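Local coordinates for dTDP-glucose 4,6-dehydratase (Klebsiella pneumoniae, PDB 5U4Q), which binds NAD and probably catalyses an NAD-dependent modification of a nucleotide sugar, such as the 4,6-dehydration of dTDP-glucose, at residues I15-A20 with G186-P191; G115-K120 with H170-P175; Q60-D63 with G69-K72. All coordinates share one frame; numbering follows the deposited sequence.

Contact 1. Residues I15-A20 with G186-P191; sequences IGFHIA and GPWGRP. With NAD (nicotinamide-adenine-dinucleotide), chain C.
His18 NE2 donates a 2.8 Å hydrogen bond to Pro187 O, which lies close to the plane of the imidazole ring, while the nitrogen sits tilted out of the carbonyl plane. The type II turn from Gly186 to Gly189 offers that carbonyl to the helix. Phe17 CG lies trans to N (chi1 158°), which carries the ring out toward Trp188. There the edge of the Phe17 ring meets the face of the Trp188 pyrrole ring in a T-shaped pair, Phe17 CE2 lying 3.6 Å from Trp188 CD1 and the planes 63° apart. Phe17 CD2 also covers one face of the His18 ring, so Phe17, His18 and Trp188 form an aromatic cluster. Both segments reach NAD. Ile15 N, in the first turn of helix 14-25, inside the glycine-rich GxxGxxG motif of the Rossmann fold, gives a nearly straight bond (169°) to NAD O1N at 2.8 Å. Arg190 NH1 bonds NAD O2N at 3.0 Å, with a guanidinium face against the pyrophosphate; Asp192 and Ala89 O hold its other nitrogens. His18 and Ile19 pack on helix 223-234, Phe17 and Trp188 against helix 42-50, and the turn leads from strand 176-185 toward helix 194-203.

Contact 2. Residues G115-K120 with H170-P175; sequences GCRHTK and HLYGIP
Arg117 swings its CG to the side opposite the backbone N (chi1 173°) and, with the rest of the side chain extended, runs out across Tyr172, whose own CG is anti to the carbonyl carbon (chi1 -48°), so that the two flat groups come face to face. The guanidinium lies on the phenol as a cation-pi stack, centres 4.1 Å apart and planes only 14° off parallel. The overlap is displaced toward the hydroxyl: Arg117 NE is 3.4 Å from Tyr172 CZ, and Tyr172 OH sits over the middle of the guanidinium, 3.3 Å from Arg117 CZ. The hydroxyl is stacked there, not hydrogen-bonded to Arg117. Nearer the base of the side chain, Arg117 CD makes a CH-pi contact over the same ring face, 3.8 Å from the centroid. His118 CE1 covers the other face of the guanidinium, and Leu171 CB the other face of the phenol. The two helices involved, 98-118 and 153-172, end here, and both touch the second subunit, consistent with the helix-paired dimer interface of extended short-chain dehydrogenases. Arg117 NH1 makes a salt bridge with Glu114 OE2, and the guanidinium is also hydrogen-bonded to Leu95 O of the second subunit. Behind the stack, Ile174 follows the positive-phi Gly173 and turns its CD1 onto the first helix, 3.5 Å from Arg117 CA, while its CG2 lies 4.1 Å from Cys116 CB. That first helix closes in a Schellman motif with Lys120 as the C-prime residue, Val121 N reaching back to Cys116 O. One residue before Cys116, Gly115 O takes two donors from opposite faces of its carbonyl plane, Thr119 N and Thr119 OG1, the hydroxyl oxygen at 2.7 Å.

Contact 3. Residues Q60-D63 with G69-K72; sequences QQLD and GMAK. With NAD (nicotinamide-adenine-dinucleotide), chain C.
The strand-to-helix connection of a beta-alpha unit in the Rossmann fold is closed by Leu62 against Gly69 and Met70, just where strand 57-61 gives way to the loop that leads into helix 67-77. A chi1 of -179° turns Leu62 CG away from the backbone N and carries the branched end over to the helix. Its CD1 settles on the bare backbone of Gly69, 3.8 Å from Gly69 CA; there is no side chain at that point to keep the methyl away. The second methyl, Leu62 CD2, meets Met70 SE at 3.8 Å; this residue is selenomethionine in the model. Its chain, bent at chi2 and chi3, folds beside the strand end, and Met70 CG lies 3.8 Å from Asp63 O. No hydrogen bond crosses between the two segments. Ile33 of the neighbouring strand touches both Leu62 and Met70, and Asn111 and Ile112 of helix 98-118 meet Met70 as well. The loop after strand 57-61 lies at the adenine end of NAD, where Leu62 O comes 3.3 Å from NAD C2A. Asp63 reads the adenine amino group and is itself held in place: Asn35 ND2 bonds its OD2, while OD1 accepts from both Ala65 N and, at 2.9 Å with an angle of 149°, NAD N6A.

In the fold
All three contacts belong to the NAD-binding part of the fold, built on a parallel sheet flanked by helices. Along the chain contact 1 opens first, at helix 14-25; contact 3 then opens and closes, contact 2 follows, and only afterwards does 186-191 complete contact 1. Contacts 1 and 3 have centres about 21 Å apart and share NAD, one gripping the pyrophosphate and the other the adenine. Contact 2 is away from the cofactor at the subunit interface, its centre about 28 Å from that of contact 1. Contacts 2 and 3 approach within about 6 Å at their nearest atoms, and helix 98-118 links them, since Met70 packs on it.

Contact 1. Residues I15-A20 with G186-P191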
loop_
_atom_site.group_PDB
_atom_site.type_symbol
_atom_site.label_atom_id
_atom_site.label_comp_id
_atom_site.label_asym_id
_atom_site.label_seq_id
_atom_site.Cartn_x
_atom_site.Cartn_y
_atom_site.Cartn_z
ATOM N N ILE A 15 0.674 19.268 -12.165
ATOM C CA ILE A 15 1.800 19.582 -11.308
ATOM C C ILE A 15 3.122 19.276 -12.036
ATOM O O ILE A 15 4.031 20.089 -12.003
ATOM C CB ILE A 15 1.687 18.868 -9.942
ATOM C CG1 ILE A 15 0.382 19.295 -9.263
ATOM C CG2 ILE A 15 2.880 19.200 -9.065
ATOM C CD1 ILE A 15 0.143 18.623 -7.943
ATOM N N GLY A 16 3.211 18.114 -12.686
ATOM C CA GLY A 16 4.448 17.732 -13.398
ATOM C C GLY A 16 4.872 18.716 -14.450
ATOM O O GLY A 16 6.072 19.010 -14.587
ATOM N N PHE A 17 3.909 19.259 -15.191
ATOM C CA PHE A 17 4.238 20.275 -16.193
ATOM C C PHE A 17 4.946 21.455 -15.514
ATOM O O PHE A 17 6.016 21.910 -15.936
ATOM C CB PHE A 17 2.983 20.778 -16.915
ATOM C CG PHE A 17 3.158 22.122 -17.529
ATOM C CD1 PHE A 17 3.998 22.302 -18.628
ATOM C CD2 PHE A 17 2.514 23.230 -17.009
ATOM C CE1 PHE A 17 4.182 23.550 -19.175
ATOM C CE2 PHE A 17 2.689 24.478 -17.566
ATOM C CZ PHE A 17 3.533 24.639 -18.648
ATOM N N HIS A 18 4.338 21.988 -14.455
ATOM C CA HIS A 18 4.924 23.114 -13.775
ATOM C C HIS A 18 6.292 22.855 -13.165
ATOM O O HIS A 18 7.168 23.733 -13.216
ATOM C CB HIS A 18 3.962 23.663 -12.701
ATOM C CG HIS A 18 2.794 24.407 -13.249
ATOM N ND1 HIS A 18 2.802 25.770 -13.467
ATOM C CD2 HIS A 18 1.557 23.975 -13.588
ATOM C CE1 HIS A 18 1.609 26.139 -13.906
ATOM N NE2 HIS A 18 0.841 25.075 -14.001
ATOM N N ILE A 19 6.492 21.654 -12.627
ATOM C CA ILE A 19 7.781 21.305 -12.052
ATOM C C ILE A 19 8.813 21.210 -13.183
ATOM O O ILE A 19 9.888 21.787 -13.083
ATOM C CB ILE A 19 7.725 19.985 -11.246
ATOM C CG1 ILE A 19 6.771 20.121 -10.045
ATOM C CG2 ILE A 19 9.125 19.569 -10.784
ATOM C CD1 ILE A 19 7.119 21.189 -9.089
ATOM N N ALA A 20 8.459 20.519 -14.265
ATOM C CA ALA A 20 9.410 20.407 -15.396
ATOM C C ALA A 20 9.768 21.790 -15.945
ATOM O O ALA A 20 10.934 22.089 -16.212
ATOM C CB ALA A 20 8.810 19.568 -16.480
ATOM N N GLY A 186 -4.581 26.397 -10.135
ATOM C CA GLY A 186 -3.956 27.422 -10.949
ATOM C C GLY A 186 -3.942 27.159 -12.422
ATOM O O GLY A 186 -4.518 26.176 -12.906
ATOM N N PRO A 187 -3.278 28.067 -13.165
ATOM C CA PRO A 187 -3.134 27.909 -14.610
ATOM C C PRO A 187 -2.658 26.501 -15.019
ATOM O O PRO A 187 -1.830 25.889 -14.335
ATOM C CB PRO A 187 -2.108 28.973 -14.972
ATOM C CG PRO A 187 -2.319 30.034 -13.952
ATOM C CD PRO A 187 -2.652 29.305 -12.678
ATOM N N TRP A 188 -3.257 25.982 -16.084
ATOM C CA TRP A 188 -2.969 24.640 -16.585
ATOM C C TRP A 188 -3.403 23.553 -15.597
ATOM O O TRP A 188 -2.885 22.430 -15.631
ATOM C CB TRP A 188 -1.483 24.471 -16.965
ATOM C CG TRP A 188 -1.011 25.515 -17.910
ATOM C CD1 TRP A 188 -0.256 26.596 -17.621
ATOM C CD2 TRP A 188 -1.263 25.550 -19.316
ATOM N NE1 TRP A 188 -0.023 27.338 -18.777
ATOM C CE2 TRP A 188 -0.646 26.720 -19.821
ATOM C CE3 TRP A 188 -1.996 24.734 -20.191
ATOM C CZ2 TRP A 188 -0.714 27.080 -21.181
ATOM C CZ3 TRP A 188 -2.078 25.105 -21.557
ATOM C CH2 TRP A 188 -1.440 26.276 -22.019
ATOM N N GLY A 189 -4.369 23.886 -14.718
ATOM C CA GLY A 189 -4.916 22.961 -13.755
ATOM C C GLY A 189 -5.659 21.788 -14.367
ATOM O O GLY A 189 -5.704 21.627 -15.603
ATOM N N ARG A 190 -6.221 20.952 -13.510
ATOM C CA ARG A 190 -6.978 19.816 -14.016
ATOM C C ARG A 190 -8.489 20.095 -13.976
ATOM O O ARG A 190 -9.010 20.641 -12.978
ATOM C CB ARG A 190 -6.564 18.533 -13.326
ATOM C CG ARG A 190 -6.443 18.662 -11.852
ATOM C CD ARG A 190 -5.707 17.494 -11.265
ATOM N NE ARG A 190 -6.474 16.272 -11.390
ATOM C CZ ARG A 190 -6.210 15.162 -10.700
ATOM N NH1 ARG A 190 -5.204 15.120 -9.817
ATOM N NH2 ARG A 190 -6.977 14.097 -10.873
ATOM N N PRO A 191 -9.211 19.748 -15.065
ATOM C CA PRO A 191 -10.635 20.096 -15.157
ATOM C C PRO A 191 -11.560 19.495 -14.108
ATOM O O PRO A 191 -12.661 20.027 -13.904
ATOM C CB PRO A 191 -11.055 19.623 -16.557
ATOM C CG PRO A 191 -9.916 18.839 -17.094
ATOM C CD PRO A 191 -8.684 19.172 -16.322
HETATM P PA NAD C . -2.732 15.027 -13.409
HETATM O O1A NAD C . -2.923 16.335 -14.074
HETATM O O2A NAD C . -3.712 13.893 -13.635
HETATM O O5B NAD C . -1.232 14.530 -13.750
HETATM C C5B NAD C . -0.770 13.194 -13.594
HETATM C C4B NAD C . -0.196 12.738 -14.925
HETATM O O4B NAD C . 0.193 11.369 -14.707
HETATM C C3B NAD C . -1.201 12.768 -16.068
HETATM O O3B NAD C . -0.839 13.633 -17.155
HETATM C C2B NAD C . -1.301 11.295 -16.468
HETATM O O2B NAD C . -1.443 11.101 -17.889
HETATM C C1B NAD C . -0.039 10.654 -15.894
HETATM N N9A NAD C . -0.189 9.218 -15.604
HETATM C C8A NAD C . -1.177 8.629 -14.894
HETATM N N7A NAD C . -1.000 7.306 -14.860
HETATM C C5A NAD C . 0.127 7.037 -15.539
HETATM C C6A NAD C . 0.856 5.809 -15.915
HETATM N N6A NAD C . 0.450 4.606 -15.534
HETATM N N1A NAD C . 1.960 5.976 -16.644
HETATM C C2A NAD C . 2.404 7.171 -17.060
HETATM N N3A NAD C . 1.775 8.331 -16.780
HETATM C C4A NAD C . 0.642 8.292 -16.028
HETATM O O3 NAD C . -2.693 15.178 -11.804
HETATM P PN NAD C . -1.814 16.173 -10.894
HETATM O O1N NAD C . -0.774 16.883 -11.658
HETATM O O2N NAD C . -2.851 16.900 -10.041
HETATM O O5D NAD C . -1.144 15.083 -9.943
HETATM C C5D NAD C . 0.256 14.904 -9.752
HETATM C C4D NAD C . 0.414 14.046 -8.507
HETATM O O4D NAD C . 0.043 14.812 -7.339
HETATM C C3D NAD C . -0.395 12.757 -8.423
HETATM O O3D NAD C . 0.440 11.754 -7.840
HETATM C C2D NAD C . -1.512 13.063 -7.453
HETATM O O2D NAD C . -1.965 11.907 -6.717
HETATM C C1D NAD C . -0.875 14.084 -6.532
HETATM N N1N NAD C . -1.861 15.016 -5.952
HETATM C C2N NAD C . -2.351 16.083 -6.624
HETATM C C3N NAD C . -3.287 16.953 -6.039
HETATM C C7N NAD C . -3.890 18.179 -6.736
HETATM O O7N NAD C . -4.578 18.976 -6.081
HETATM N N7N NAD C . -3.747 18.422 -8.050
HETATM C C4N NAD C . -3.735 16.683 -4.764
HETATM C C5N NAD C . -3.235 15.578 -4.090
HETATM C C6N NAD C . -2.313 14.737 -4.704
#

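Contact 2. Residues G115-K120 with H170-P175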
loop_
_atom_site.group_PDB
_atom_site.type_symbol
_atom_site.label_atom_id
_atom_site.label_comp_id
_atom_site.label_asym_id
_atom_site.label_seq_id
_atom_site.Cartn_x
_atom_site.Cartn_y
_atom_site.Cartn_z
ATOM N N GLY A 115 14.201 1.425 -10.470
ATOM C CA GLY A 115 15.031 2.281 -11.307
ATOM C C GLY A 115 15.972 3.104 -10.444
ATOM O O GLY A 115 17.207 3.225 -10.727
ATOM N N CYS A 116 15.455 3.657 -9.350
ATOM C CA CYS A 116 16.280 4.449 -8.435
ATOM C C CYS A 116 17.352 3.600 -7.752
ATOM O O CYS A 116 18.476 4.061 -7.567
ATOM C CB CYS A 116 15.424 5.133 -7.371
ATOM S SG CYS A 116 14.363 6.456 -8.003
ATOM N N ARG A 117 16.982 2.384 -7.384
ATOM C CA ARG A 117 17.889 1.456 -6.736
ATOM C C ARG A 117 19.048 1.080 -7.654
ATOM O O ARG A 117 20.228 1.232 -7.291
ATOM C CB ARG A 117 17.121 0.199 -6.349
ATOM C CG ARG A 117 17.973 -0.938 -5.806
ATOM C CD ARG A 117 17.120 -2.164 -5.705
ATOM N NE ARG A 117 17.911 -3.321 -5.313
ATOM C CZ ARG A 117 17.459 -4.571 -5.297
ATOM N NH1 ARG A 117 16.216 -4.861 -5.657
ATOM N NH2 ARG A 117 18.264 -5.555 -4.886
ATOM N N HIS A 118 18.724 0.564 -8.821
ATOM C CA HIS A 118 19.776 0.044 -9.716
ATOM C C HIS A 118 20.665 1.085 -10.362
ATOM O O HIS A 118 21.798 0.763 -10.756
ATOM C CB HIS A 118 19.174 -0.927 -10.714
ATOM C CG HIS A 118 18.554 -2.118 -10.055
ATOM N ND1 HIS A 118 19.307 -3.071 -9.396
ATOM C CD2 HIS A 118 17.260 -2.483 -9.892
ATOM C CE1 HIS A 118 18.501 -3.979 -8.873
ATOM N NE2 HIS A 118 17.258 -3.658 -9.172
ATOM N N THR A 119 20.182 2.323 -10.465
ATOM C CA THR A 119 20.999 3.400 -11.047
ATOM C C THR A 119 21.469 4.416 -9.998
ATOM O O THR A 119 22.014 5.460 -10.346
ATOM C CB THR A 119 20.296 4.108 -12.225
ATOM O OG1 THR A 119 19.162 4.844 -11.743
ATOM C CG2 THR A 119 19.857 3.121 -13.295
ATOM N N LYS A 120 21.250 4.118 -8.722
ATOM C CA LYS A 120 21.729 4.956 -7.633
ATOM C C LYS A 120 21.333 6.419 -7.728
ATOM O O LYS A 120 22.142 7.337 -7.604
ATOM C CB LYS A 120 23.242 4.790 -7.449
ATOM C CG LYS A 120 23.600 3.360 -7.048
ATOM C CD LYS A 120 25.006 3.254 -6.485
ATOM C CE LYS A 120 25.271 1.849 -5.952
ATOM N NZ LYS A 120 26.571 1.754 -5.231
ATOM N N HIS A 170 15.703 2.235 3.584
ATOM C CA HIS A 170 16.357 1.422 4.599
ATOM C C HIS A 170 17.376 0.438 4.000
ATOM O O HIS A 170 18.549 0.365 4.451
ATOM C CB HIS A 170 15.334 0.647 5.424
ATOM C CG HIS A 170 15.964 -0.349 6.338
ATOM N ND1 HIS A 170 16.580 0.007 7.519
ATOM C CD2 HIS A 170 16.134 -1.691 6.205
ATOM C CE1 HIS A 170 17.070 -1.084 8.093
ATOM N NE2 HIS A 170 16.823 -2.119 7.313
ATOM N N LEU A 171 16.932 -0.333 3.026
ATOM C CA LEU A 171 17.763 -1.395 2.432
ATOM C C LEU A 171 18.865 -0.911 1.531
ATOM O O LEU A 171 19.957 -1.497 1.520
ATOM C CB LEU A 171 16.894 -2.350 1.624
ATOM C CG LEU A 171 15.963 -3.248 2.435
ATOM C CD1 LEU A 171 15.031 -3.981 1.495
ATOM C CD2 LEU A 171 16.744 -4.242 3.288
ATOM N N TYR A 172 18.596 0.144 0.753
ATOM C CA TYR A 172 19.512 0.529 -0.312
ATOM C C TYR A 172 20.074 1.936 -0.169
ATOM O O TYR A 172 20.893 2.361 -1.003
ATOM C CB TYR A 172 18.836 0.372 -1.658
ATOM C CG TYR A 172 18.149 -0.943 -1.822
ATOM C CD1 TYR A 172 18.879 -2.121 -1.765
ATOM C CD2 TYR A 172 16.766 -1.023 -2.010
ATOM C CE1 TYR A 172 18.256 -3.345 -1.924
ATOM C CE2 TYR A 172 16.131 -2.244 -2.171
ATOM C CZ TYR A 172 16.880 -3.406 -2.108
ATOM O OH TYR A 172 16.259 -4.641 -2.240
ATOM N N GLY A 173 19.610 2.646 0.849
ATOM C CA GLY A 173 20.094 4.000 1.140
ATOM C C GLY A 173 19.631 5.067 0.166
ATOM O O GLY A 173 20.225 6.144 0.113
ATOM N N ILE A 174 18.595 4.772 -0.614
ATOM C CA ILE A 174 18.048 5.742 -1.556
ATOM C C ILE A 174 17.310 6.796 -0.734
ATOM O O ILE A 174 16.359 6.454 -0.033
ATOM C CB ILE A 174 17.023 5.085 -2.496
ATOM C CG1 ILE A 174 17.654 3.889 -3.220
ATOM C CG2 ILE A 174 16.494 6.113 -3.496
ATOM C CD1 ILE A 174 16.653 2.897 -3.780
ATOM N N PRO A 175 17.712 8.070 -0.816
ATOM C CA PRO A 175 16.988 9.060 -0.042
ATOM C C PRO A 175 15.618 9.336 -0.639
ATOM O O PRO A 175 15.518 9.532 -1.837
ATOM C CB PRO A 175 17.902 10.289 -0.106
ATOM C CG PRO A 175 19.268 9.714 -0.437
ATOM C CD PRO A 175 18.912 8.666 -1.426
#

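Contact 3. Residues Q60-D63 with G69-K72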
loop_
_atom_site.group_PDB
_atom_site.type_symbol
_atom_site.label_atom_id
_atom_site.label_comp_id
_atom_site.label_asym_id
_atom_site.label_seq_id
_atom_site.Cartn_x
_atom_site.Cartn_y
_atom_site.Cartn_z
ATOM N N GLN A 60 9.151 11.263 -23.311
ATOM C CA GLN A 60 8.913 9.873 -23.726
ATOM C C GLN A 60 7.525 9.448 -23.255
ATOM O O GLN A 60 7.216 9.550 -22.058
ATOM C CB GLN A 60 9.974 8.922 -23.167
ATOM C CG GLN A 60 11.389 9.223 -23.627
ATOM C CD GLN A 60 12.406 8.200 -23.138
ATOM O OE1 GLN A 60 12.049 7.121 -22.670
ATOM N NE2 GLN A 60 13.685 8.541 -23.257
ATOM N N GLN A 61 6.677 9.003 -24.186
ATOM C CA GLN A 61 5.372 8.495 -23.835
ATOM C C GLN A 61 5.642 7.092 -23.340
ATOM O O GLN A 61 6.125 6.219 -24.093
ATOM C CB GLN A 61 4.406 8.519 -25.018
ATOM C CG GLN A 61 3.039 8.016 -24.611
ATOM C CD GLN A 61 1.951 8.210 -25.644
ATOM O OE1 GLN A 61 2.074 9.018 -26.552
ATOM N NE2 GLN A 61 0.854 7.492 -25.467
ATOM N N LEU A 62 5.377 6.872 -22.063
ATOM C CA LEU A 62 5.733 5.642 -21.391
ATOM C C LEU A 62 4.780 5.431 -20.243
ATOM O O LEU A 62 4.430 6.401 -19.542
ATOM C CB LEU A 62 7.158 5.786 -20.838
ATOM C CG LEU A 62 7.825 4.659 -20.105
ATOM C CD1 LEU A 62 7.967 3.443 -20.992
ATOM C CD2 LEU A 62 9.197 5.127 -19.642
ATOM N N ASP A 63 4.368 4.191 -20.044
ATOM C CA ASP A 63 3.525 3.826 -18.937
ATOM C C ASP A 63 4.391 3.386 -17.766
ATOM O O ASP A 63 5.347 2.634 -17.920
ATOM C CB ASP A 63 2.573 2.711 -19.321
ATOM C CG ASP A 63 1.339 2.703 -18.466
ATOM O OD1 ASP A 63 1.468 2.440 -17.257
ATOM O OD2 ASP A 63 0.249 3.000 -19.028
ATOM N N GLY A 69 10.224 -0.973 -20.330
ATOM C CA GLY A 69 10.319 0.444 -20.775
ATOM C C GLY A 69 10.872 1.341 -19.665
ATOM O O GLY A 69 11.688 2.228 -19.898
HETATM N N MSE A 70 10.400 1.115 -18.446
HETATM C CA MSE A 70 10.905 1.874 -17.304
HETATM C C MSE A 70 12.358 1.588 -17.015
HETATM O O MSE A 70 13.163 2.494 -16.778
HETATM C CB MSE A 70 10.047 1.582 -16.083
HETATM C CG MSE A 70 8.678 2.232 -16.201
HETATM SE SE MSE A 70 8.688 4.179 -15.951
HETATM C CE MSE A 70 8.928 4.110 -14.013
ATOM N N ALA A 71 12.734 0.314 -17.066
ATOM C CA ALA A 71 14.131 -0.056 -16.858
ATOM C C ALA A 71 15.044 0.594 -17.909
ATOM O O ALA A 71 16.109 1.115 -17.563
ATOM C CB ALA A 71 14.279 -1.573 -16.881
ATOM N N LYS A 72 14.617 0.572 -19.164
ATOM C CA LYS A 72 15.369 1.199 -20.262
ATOM C C LYS A 72 15.551 2.701 -20.040
ATOM O O LYS A 72 16.613 3.260 -20.262
ATOM C CB LYS A 72 14.689 0.948 -21.592
ATOM C CG LYS A 72 15.488 1.397 -22.818
ATOM C CD LYS A 72 14.718 1.152 -24.121
ATOM C CE LYS A 72 14.262 -0.295 -24.265
ATOM N NZ LYS A 72 13.587 -0.588 -25.570
HETATM P PA NAD C . -2.732 15.027 -13.409
HETATM O O1A NAD C . -2.923 16.335 -14.074
HETATM O O2A NAD C . -3.712 13.893 -13.635
HETATM O O5B NAD C . -1.232 14.530 -13.750
HETATM C C5B NAD C . -0.770 13.194 -13.594
HETATM C C4B NAD C . -0.196 12.738 -14.925
HETATM O O4B NAD C . 0.193 11.369 -14.707
HETATM C C3B NAD C . -1.201 12.768 -16.068
HETATM O O3B NAD C . -0.839 13.633 -17.155
HETATM C C2B NAD C . -1.301 11.295 -16.468
HETATM O O2B NAD C . -1.443 11.101 -17.889
HETATM C C1B NAD C . -0.039 10.654 -15.894
HETATM N N9A NAD C . -0.189 9.218 -15.604
HETATM C C8A NAD C . -1.177 8.629 -14.894
HETATM N N7A NAD C . -1.000 7.306 -14.860
HETATM C C5A NAD C . 0.127 7.037 -15.539
HETATM C C6A NAD C . 0.856 5.809 -15.915
HETATM N N6A NAD C . 0.450 4.606 -15.534
HETATM N N1A NAD C . 1.960 5.976 -16.644
HETATM C C2A NAD C . 2.404 7.171 -17.060
HETATM N N3A NAD C . 1.775 8.331 -16.780
HETATM C C4A NAD C . 0.642 8.292 -16.028
HETATM O O3 NAD C . -2.693 15.178 -11.804
HETATM P PN NAD C . -1.814 16.173 -10.894
HETATM O O1N NAD C . -0.774 16.883 -11.658
HETATM O O2N NAD C . -2.851 16.900 -10.041
HETATM O O5D NAD C . -1.144 15.083 -9.943
HETATM C C5D NAD C . 0.256 14.904 -9.752
HETATM C C4D NAD C . 0.414 14.046 -8.507
HETATM O O4D NAD C . 0.043 14.812 -7.339
HETATM C C3D NAD C . -0.395 12.757 -8.423
HETATM O O3D NAD C . 0.440 11.754 -7.840
HETATM C C2D NAD C . -1.512 13.063 -7.453
HETATM O O2D NAD C . -1.965 11.907 -6.717
HETATM C C1D NAD C . -0.875 14.084 -6.532
HETATM N N1N NAD C . -1.861 15.016 -5.952
HETATM C C2N NAD C . -2.351 16.083 -6.624
HETATM C C3N NAD C . -3.287 16.953 -6.039
HETATM C C7N NAD C . -3.890 18.179 -6.736
HETATM O O7N NAD C . -4.578 18.976 -6.081
HETATM N N7N NAD C . -3.747 18.422 -8.050
HETATM C C4N NAD C . -3.735 16.683 -4.764
HETATM C C5N NAD C . -3.235 15.578 -4.090
HETATM C C6N NAD C . -2.313 14.737 -4.704
#